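Local coordinates for pyridine nucleotide-disulfide oxidoreductase-like protein (Myceliophthora thermophila, PDB 5MQ6) that uses FAD and NADPH to insert one oxygen atom beside the carbonyl of ketones, particularly polycyclic ones, turning them into esters or lactones, at residues K184-D190 with V494-G500. Residues are numbered along the deposited sequence; the frame is centred on the assembly and turned at random.
Sequences KTIRWDD and VDIYGRG
Within a mixed sheet, strand 181-189 pairs in parallel through residues 184-188 with the short strand 495-497, the segment axes 3° apart in direction and 4.7 Å at closest approach, in the register Thr185–Asp495, Ile186–Ile496 and Arg187–Tyr497. Four backbone hydrogen bonds alternate in direction, as parallel pairing demands: Asp495 N to Lys184 O (2.9 Å), Ile186 N to Asp495 O (2.8 Å), Tyr497 N to Ile186 O (2.8 Å) and Trp188 N to Tyr497 O (2.9 Å). Past the last rung, water 1 bridges Trp188 O (2.6 Å) and Gly498 O (2.7 Å).

On the face bearing Thr185, Asp495, Arg187 and Tyr497, the guanidinium of Arg187 (chi1 t, chi3 m) lies flat on the Tyr497 ring (chi1 m), centres 4.2 Å apart and planes at 18°, a cation-pi stack. Thr185 CG2 meets the ring edge, 4.1 Å from Tyr497 CE2. On the other face, Ile186 packs its CB 4.3 Å from Ile496 CG1 and its CD1 4.1 Å from Val494 CG2; Val494 also touches FAD.

Asp190 closes the far end with both carboxylate oxygens: OD1 forms a salt bridge to Arg499 NH1 (2.8 Å), and OD2 accepts from Gly500 N (3.1 Å). The Trp188 ring (chi1 t), edge-to-face with Trp195, sets NE1 over one face of the Arg499 guanidinium, 4.0 Å from Arg499 NH1. Arg499 NE pairs with Glu570, and Lys184 NZ with Glu211. Strand 495-497 thus lies across strand 181-189 from antiparallel strand 194-201, and backbone pairing beside the bound FAD gives way outward to water and charge pairing.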
ATOM      1  N   LYS A 184      -2.498 -14.120  14.635  1.00 18.80           N
ATOM      2  CA  LYS A 184      -3.927 -14.470  14.332  1.00 21.27           C
ATOM      3  C   LYS A 184      -4.943 -13.729  15.170  1.00 21.60           C
ATOM      4  O   LYS A 184      -6.013 -13.393  14.689  1.00 24.33           O
ATOM      5  CB  LYS A 184      -4.162 -15.997  14.551  1.00 22.80           C
ATOM      6  CG  LYS A 184      -3.426 -16.840  13.544  1.00 27.15           C
ATOM      7  CD  LYS A 184      -2.584 -17.957  14.117  1.00 39.21           C
ATOM      8  CE  LYS A 184      -3.350 -19.239  14.400  1.00 50.48           C
ATOM      9  NZ  LYS A 184      -2.784 -20.097  15.569  1.00 48.03           N
ATOM     10  N   THR A 185      -4.601 -13.452  16.431  1.00 21.24           N
ATOM     11  CA  THR A 185      -5.506 -12.925  17.419  1.00 21.13           C
ATOM     12  C   THR A 185      -4.747 -11.985  18.305  1.00 17.74           C
ATOM     13  O   THR A 185      -3.613 -12.269  18.681  1.00 16.66           O
ATOM     14  CB  THR A 185      -6.034 -14.083  18.253  1.00 25.91           C
ATOM     15  OG1 THR A 185      -6.776 -14.899  17.366  1.00 31.52           O
ATOM     16  CG2 THR A 185      -7.001 -13.666  19.171  1.00 31.70           C
ATOM     17  N   ILE A 186      -5.386 -10.888  18.675  1.00 19.14           N
ATOM     18  CA  ILE A 186      -4.847  -9.930  19.637  1.00 18.21           C
ATOM     19  C   ILE A 186      -5.993  -9.709  20.627  1.00 20.96           C
ATOM     20  O   ILE A 186      -7.100  -9.262  20.274  1.00 20.85           O
ATOM     21  CB  ILE A 186      -4.480  -8.681  18.860  1.00 19.95           C
ATOM     22  CG1 ILE A 186      -3.474  -9.032  17.746  1.00 18.98           C
ATOM     23  CG2 ILE A 186      -3.975  -7.596  19.770  1.00 20.72           C
ATOM     24  CD1 ILE A 186      -3.143  -7.837  16.889  1.00 20.49           C
ATOM     25  N   ARG A 187      -5.754 -10.045  21.889  1.00 18.90           N
ATOM     26  CA  ARG A 187      -6.803 -10.079  22.860  1.00 21.02           C
ATOM     27  C   ARG A 187      -6.387  -9.358  24.118  1.00 18.23           C
ATOM     28  O   ARG A 187      -5.375  -9.706  24.708  1.00 18.60           O
ATOM     29  CB  ARG A 187      -7.079 -11.552  23.175  1.00 25.72           C
ATOM     30  CG  ARG A 187      -8.212 -11.777  24.159  1.00 34.29           C
ATOM     31  CD  ARG A 187      -8.559 -13.299  24.403  1.00 38.36           C
ATOM     32  NE  ARG A 187      -8.955 -13.936  23.124  1.00 44.39           N
ATOM     33  CZ  ARG A 187     -10.185 -13.940  22.603  1.00 40.91           C
ATOM     34  NH1 ARG A 187     -11.234 -13.364  23.215  1.00 48.21           N
ATOM     35  NH2 ARG A 187     -10.361 -14.509  21.452  1.00 45.18           N
ATOM     36  N   TRP A 188      -7.186  -8.385  24.550  1.00 19.61           N
ATOM     37  CA  TRP A 188      -6.930  -7.646  25.782  1.00 22.06           C
ATOM     38  C   TRP A 188      -7.420  -8.489  26.973  1.00 24.59           C
ATOM     39  O   TRP A 188      -8.536  -9.030  26.930  1.00 22.45           O
ATOM     40  CB  TRP A 188      -7.741  -6.370  25.803  1.00 22.19           C
ATOM     41  CG  TRP A 188      -7.622  -5.527  27.089  1.00 20.57           C
ATOM     42  CD1 TRP A 188      -8.563  -5.292  27.981  1.00 22.90           C
ATOM     43  CD2 TRP A 188      -6.465  -4.813  27.528  1.00 20.25           C
ATOM     44  NE1 TRP A 188      -8.100  -4.471  28.977  1.00 23.19           N
ATOM     45  CE2 TRP A 188      -6.803  -4.175  28.735  1.00 19.88           C
ATOM     46  CE3 TRP A 188      -5.185  -4.654  27.019  1.00 22.07           C
ATOM     47  CZ2 TRP A 188      -5.925  -3.392  29.427  1.00 20.16           C
ATOM     48  CZ3 TRP A 188      -4.273  -3.879  27.746  1.00 21.25           C
ATOM     49  CH2 TRP A 188      -4.644  -3.260  28.891  1.00 23.60           C
ATOM     50  N   ASP A 189      -6.624  -8.514  28.031  1.00 22.74           N
ATOM     51  CA  ASP A 189      -6.955  -9.213  29.251  1.00 27.02           C
ATOM     52  C   ASP A 189      -7.240  -8.195  30.358  1.00 28.62           C
ATOM     53  O   ASP A 189      -6.273  -7.608  30.862  1.00 27.57           O
ATOM     54  CB  ASP A 189      -5.757 -10.095  29.590  1.00 34.29           C
ATOM     55  CG  ASP A 189      -6.003 -11.024  30.759  1.00 48.10           C
ATOM     56  OD1 ASP A 189      -6.868 -10.763  31.633  1.00 41.66           O
ATOM     57  OD2 ASP A 189      -5.271 -12.038  30.777  1.00 58.18           O
ATOM     58  N   ASP A 190      -8.552  -7.995  30.716  1.00 29.45           N
ATOM     59  CA  ASP A 190      -9.007  -7.033  31.727  1.00 33.96           C
ATOM     60  C   ASP A 190      -8.318  -7.290  33.052  1.00 35.01           C
ATOM     61  O   ASP A 190      -8.140  -6.362  33.834  1.00 43.70           O
ATOM     62  CB  ASP A 190     -10.547  -6.991  31.919  1.00 35.54           C
ATOM     63  CG  ASP A 190     -11.324  -6.312  30.713  1.00 49.44           C
ATOM     64  OD1 ASP A 190     -11.206  -5.058  30.519  1.00 56.57           O
ATOM     65  OD2 ASP A 190     -12.106  -7.001  29.958  1.00 44.32           O
ATOM     66  N   VAL A 494      -6.220 -10.381  11.425  1.00 28.19           N
ATOM     67  CA  VAL A 494      -6.264 -10.851  12.841  1.00 27.34           C
ATOM     68  C   VAL A 494      -7.641 -10.644  13.379  1.00 23.38           C
ATOM     69  O   VAL A 494      -8.350  -9.788  12.940  1.00 27.74           O
ATOM     70  CB  VAL A 494      -5.256 -10.050  13.713  1.00 27.87           C
ATOM     71  CG1 VAL A 494      -3.817 -10.306  13.235  1.00 25.36           C
ATOM     72  CG2 VAL A 494      -5.490  -8.523  13.602  1.00 29.91           C
ATOM     73  N   ASP A 495      -8.029 -11.394  14.372  1.00 23.49           N
ATOM     74  CA  ASP A 495      -9.169 -11.007  15.174  1.00 24.50           C
ATOM     75  C   ASP A 495      -8.622 -10.193  16.344  1.00 25.07           C
ATOM     76  O   ASP A 495      -7.644 -10.603  17.001  1.00 22.45           O
ATOM     77  CB  ASP A 495      -9.861 -12.234  15.696  1.00 26.62           C
ATOM     78  CG  ASP A 495     -10.486 -13.077  14.583  1.00 32.14           C
ATOM     79  OD1 ASP A 495     -10.948 -12.498  13.562  1.00 32.21           O
ATOM     80  OD2 ASP A 495     -10.503 -14.314  14.742  1.00 28.47           O
ATOM     81  N   ILE A 496      -9.303  -9.089  16.644  1.00 23.56           N
ATOM     82  CA  ILE A 496      -8.896  -8.186  17.722  1.00 21.84           C
ATOM     83  C   ILE A 496     -10.018  -8.091  18.724  1.00 21.42           C
ATOM     84  O   ILE A 496     -11.125  -7.675  18.344  1.00 21.95           O
ATOM     85  CB  ILE A 496      -8.515  -6.776  17.206  1.00 20.56           C
ATOM     86  CG1 ILE A 496      -7.372  -6.915  16.214  1.00 20.88           C
ATOM     87  CG2 ILE A 496      -8.018  -5.866  18.359  1.00 19.82           C
ATOM     88  CD1 ILE A 496      -6.768  -5.672  15.636  1.00 21.53           C
ATOM     89  N   TYR A 497      -9.738  -8.476  19.991  1.00 20.56           N
ATOM     90  CA  TYR A 497     -10.781  -8.465  21.039  1.00 21.43           C
ATOM     91  C   TYR A 497     -10.291  -7.541  22.129  1.00 20.66           C
ATOM     92  O   TYR A 497      -9.194  -7.696  22.586  1.00 23.84           O
ATOM     93  CB  TYR A 497     -11.048  -9.842  21.619  1.00 21.74           C
ATOM     94  CG  TYR A 497     -11.473 -10.814  20.545  1.00 26.65           C
ATOM     95  CD1 TYR A 497     -12.786 -10.813  20.020  1.00 25.67           C
ATOM     96  CD2 TYR A 497     -10.547 -11.707  20.001  1.00 32.64           C
ATOM     97  CE1 TYR A 497     -13.165 -11.721  19.042  1.00 27.44           C
ATOM     98  CE2 TYR A 497     -10.910 -12.620  18.992  1.00 35.87           C
ATOM     99  CZ  TYR A 497     -12.219 -12.621  18.525  1.00 33.71           C
ATOM    100  OH  TYR A 497     -12.505 -13.526  17.538  1.00 32.94           O
ATOM    101  N   GLY A 498     -11.106  -6.590  22.540  1.00 18.91           N
ATOM    102  CA  GLY A 498     -10.728  -5.669  23.574  1.00 20.04           C
ATOM    103  C   GLY A 498     -11.484  -5.868  24.893  1.00 24.05           C
ATOM    104  O   GLY A 498     -11.782  -6.998  25.289  1.00 22.11           O
ATOM    105  N   ARG A 499     -11.800  -4.745  25.555  1.00 23.08           N
ATOM    106  CA  ARG A 499     -12.557  -4.776  26.805  1.00 27.24           C
ATOM    107  C   ARG A 499     -13.866  -5.573  26.649  1.00 26.00           C
ATOM    108  O   ARG A 499     -14.600  -5.423  25.678  1.00 23.26           O
ATOM    109  CB  ARG A 499     -12.872  -3.370  27.353  1.00 25.95           C
ATOM    110  CG  ARG A 499     -11.658  -2.578  27.777  1.00 30.59           C
ATOM    111  CD  ARG A 499     -12.084  -1.260  28.454  1.00 33.50           C
ATOM    112  NE  ARG A 499     -10.927  -0.710  29.117  1.00 37.19           N
ATOM    113  CZ  ARG A 499     -10.346  -1.195  30.242  1.00 46.97           C
ATOM    114  NH1 ARG A 499     -10.815  -2.288  30.864  1.00 54.66           N
ATOM    115  NH2 ARG A 499      -9.260  -0.588  30.744  1.00 41.16           N
ATOM    116  N   GLY A 500     -14.154  -6.385  27.651  1.00 26.78           N
ATOM    117  CA  GLY A 500     -15.314  -7.255  27.611  1.00 28.77           C
ATOM    118  C   GLY A 500     -15.308  -8.259  26.501  1.00 30.97           C
ATOM    119  O   GLY A 500     -16.358  -8.718  26.127  1.00 32.76           O
TER
HETATM  120  O   HOH W   1     -10.376  -9.351  25.184  1.00 20.38           O